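Local coordinates for protein ficolin-3 (Homo sapiens, PDB 2J5Z) that binds galactose and calcium through its trimeric fibrinogen-like domain, probably as a secreted lectin of innate immunity, at residues F55-D60 with S81-G86. Numbering follows the deposited sequence.
Sequences FQRRQD and SEFWLG
The guanidinium of Arg57 grips Ser81 O side-on, with NE (2.8 Å) and NH2 both donating to the one oxygen, which lies in the guanidinium plane. A bend at chi3 (72°) of an otherwise extended chain turns the head to that oxygen, while CE2 of Phe83 sits over one face of the guanidinium. At the other end of Arg57, its backbone forms a hydrogen-bonded pair with Phe83 through Arg57 N to Phe83 O (3.2 Å) and the weak Phe83 N to Arg57 O. Leu85 N to Phe55 O (2.9 Å) continues the ladder.

Past the strand end, the carboxylate of Glu82 takes over from backbone pairing. Its OE2 accepts Gln59 N at 2.6 Å on the anti lone pair, nearly straight at 171°, and Asp60 N at 2.9 Å from above the carboxylate plane; Gly61 N is a further donor. A water links OE1 to Arg58 NH2. These donors probably ease the repulsion between the Glu82 carboxylate and Asp60 OD2, 3.5 Å from OE2 and hydrogen-bonded to Ser62 OG.

In the non-hydrogen-bonded pair Gln56-Trp84, CG of Gln56 meets the indole edge at CE3 (3.5 Å). Phe55 and Trp84 form an offset edge-to-face pair, planes at 81°, with Phe55 CE1 4.0 Å from Trp84 CH2.

Farther out, Arg57 NH1 forms a salt bridge with Glu80 of a neighbouring subunit. The whole is a short antiparallel ladder, strand 83-84 against strand 52-58, within the central sheet of the fibrinogen-like fold.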
loop_
_atom_site.group_PDB
_atom_site.type_symbol
_atom_site.label_atom_id
_atom_site.label_comp_id
_atom_site.label_asym_id
_atom_site.label_seq_id
_atom_site.Cartn_x
_atom_site.Cartn_y
_atom_site.Cartn_z
ATOM N N PHE A 55 -13.854 6.149 4.815
ATOM C CA PHE A 55 -14.685 4.970 4.558
ATOM C C PHE A 55 -15.025 4.749 3.085
ATOM O O PHE A 55 -15.600 3.722 2.732
ATOM C CB PHE A 55 -15.964 4.964 5.427
ATOM C CG PHE A 55 -16.964 6.074 5.114
ATOM C CD1 PHE A 55 -17.974 5.885 4.172
ATOM C CD2 PHE A 55 -16.930 7.271 5.822
ATOM C CE1 PHE A 55 -18.905 6.902 3.893
ATOM C CE2 PHE A 55 -17.865 8.289 5.566
ATOM C CZ PHE A 55 -18.858 8.095 4.605
ATOM N N GLN A 56 -14.710 5.731 2.239
ATOM C CA GLN A 56 -14.920 5.597 0.787
ATOM C C GLN A 56 -13.809 6.345 0.060
ATOM O O GLN A 56 -13.378 7.398 0.504
ATOM C CB GLN A 56 -16.286 6.160 0.374
ATOM C CG GLN A 56 -16.690 5.851 -1.090
ATOM C CD GLN A 56 -16.452 7.009 -2.069
ATOM O OE1 GLN A 56 -15.603 7.871 -1.856
ATOM N NE2 GLN A 56 -17.209 7.012 -3.154
ATOM N N ARG A 57 -13.333 5.786 -1.049
ATOM C CA ARG A 57 -12.279 6.444 -1.788
ATOM C C ARG A 57 -12.414 6.046 -3.251
ATOM O O ARG A 57 -12.570 4.864 -3.554
ATOM C CB ARG A 57 -10.918 6.027 -1.215
ATOM C CG ARG A 57 -9.721 6.745 -1.767
ATOM C CD ARG A 57 -8.522 6.571 -0.814
ATOM N NE ARG A 57 -7.972 5.218 -0.848
ATOM C CZ ARG A 57 -6.919 4.825 -0.139
ATOM N NH1 ARG A 57 -6.313 5.675 0.678
ATOM N NH2 ARG A 57 -6.472 3.583 -0.237
ATOM N N ARG A 58 -12.389 7.049 -4.129
ATOM C CA ARG A 58 -12.343 6.859 -5.598
ATOM C C ARG A 58 -11.070 7.522 -6.115
ATOM O O ARG A 58 -10.718 8.597 -5.652
ATOM C CB ARG A 58 -13.539 7.531 -6.263
ATOM C CG ARG A 58 -14.907 7.056 -5.792
ATOM C CD ARG A 58 -15.067 5.549 -5.833
ATOM N NE ARG A 58 -15.229 4.988 -7.191
ATOM C CZ ARG A 58 -16.331 5.062 -7.933
ATOM N NH1 ARG A 58 -17.409 5.731 -7.512
ATOM N NH2 ARG A 58 -16.350 4.479 -9.132
ATOM N N GLN A 59 -10.388 6.895 -7.075
ATOM C CA GLN A 59 -9.041 7.341 -7.470
ATOM C C GLN A 59 -8.671 7.056 -8.928
ATOM O O GLN A 59 -7.962 7.843 -9.549
ATOM C CB GLN A 59 -7.967 6.661 -6.601
ATOM C CG GLN A 59 -8.165 6.767 -5.118
ATOM C CD GLN A 59 -6.910 6.470 -4.348
ATOM O OE1 GLN A 59 -6.608 7.140 -3.356
ATOM N NE2 GLN A 59 -6.152 5.480 -4.804
ATOM N N ASP A 60 -9.111 5.919 -9.456
ATOM C CA ASP A 60 -8.588 5.452 -10.746
ATOM C C ASP A 60 -9.528 4.562 -11.549
ATOM O O ASP A 60 -9.212 4.178 -12.684
ATOM C CB ASP A 60 -7.226 4.755 -10.547
ATOM C CG ASP A 60 -7.289 3.566 -9.585
ATOM O OD1 ASP A 60 -6.212 3.080 -9.182
ATOM O OD2 ASP A 60 -8.389 3.107 -9.235
ATOM N N SER A 81 -6.175 1.064 -3.024
ATOM C CA SER A 81 -6.830 1.986 -3.938
ATOM C C SER A 81 -8.251 2.316 -3.491
ATOM O O SER A 81 -8.454 2.962 -2.455
ATOM C CB SER A 81 -6.789 1.453 -5.383
ATOM O OG SER A 81 -7.533 0.253 -5.567
ATOM N N GLU A 82 -9.227 1.837 -4.247
ATOM C CA GLU A 82 -10.615 2.251 -4.070
ATOM C C GLU A 82 -11.392 1.261 -3.212
ATOM O O GLU A 82 -11.186 0.052 -3.321
ATOM C CB GLU A 82 -11.269 2.387 -5.435
ATOM C CG GLU A 82 -10.516 3.326 -6.367
ATOM C CD GLU A 82 -11.242 3.521 -7.679
ATOM O OE1 GLU A 82 -11.752 2.527 -8.230
ATOM O OE2 GLU A 82 -11.333 4.674 -8.139
ATOM N N PHE A 83 -12.277 1.776 -2.352
ATOM C CA PHE A 83 -13.087 0.894 -1.513
ATOM C C PHE A 83 -14.337 1.560 -0.952
ATOM O O PHE A 83 -14.476 2.788 -0.982
ATOM C CB PHE A 83 -12.260 0.359 -0.335
ATOM C CG PHE A 83 -11.722 1.436 0.553
ATOM C CD1 PHE A 83 -12.489 1.945 1.595
ATOM C CD2 PHE A 83 -10.440 1.944 0.350
ATOM C CE1 PHE A 83 -11.990 2.941 2.406
ATOM C CE2 PHE A 83 -9.933 2.925 1.161
ATOM C CZ PHE A 83 -10.699 3.440 2.183
ATOM N N TRP A 84 -15.244 0.714 -0.466
ATOM C CA TRP A 84 -16.376 1.124 0.370
ATOM C C TRP A 84 -16.278 0.274 1.640
ATOM O O TRP A 84 -16.277 -0.956 1.564
ATOM C CB TRP A 84 -17.698 0.849 -0.363
ATOM C CG TRP A 84 -18.913 1.147 0.466
ATOM C CD1 TRP A 84 -19.677 0.252 1.168
ATOM C CD2 TRP A 84 -19.491 2.438 0.688
ATOM N NE1 TRP A 84 -20.709 0.917 1.807
ATOM C CE2 TRP A 84 -20.619 2.256 1.518
ATOM C CE3 TRP A 84 -19.177 3.728 0.243
ATOM C CZ2 TRP A 84 -21.428 3.326 1.931
ATOM C CZ3 TRP A 84 -19.986 4.792 0.650
ATOM C CH2 TRP A 84 -21.092 4.583 1.481
ATOM N N LEU A 85 -16.204 0.903 2.813
ATOM C CA LEU A 85 -15.911 0.168 4.045
ATOM C C LEU A 85 -17.005 -0.846 4.398
ATOM O O LEU A 85 -16.720 -1.897 4.983
ATOM C CB LEU A 85 -15.742 1.144 5.218
ATOM C CG LEU A 85 -15.301 0.534 6.546
ATOM C CD1 LEU A 85 -13.910 -0.084 6.455
ATOM C CD2 LEU A 85 -15.330 1.635 7.627
ATOM N N GLY A 86 -18.246 -0.514 4.044
ATOM C CA GLY A 86 -19.398 -1.379 4.304
ATOM C C GLY A 86 -20.447 -0.748 5.202
ATOM O O GLY A 86 -20.132 -0.173 6.234
HETATM O O HOH W 1 -14.020 2.891 -9.503
#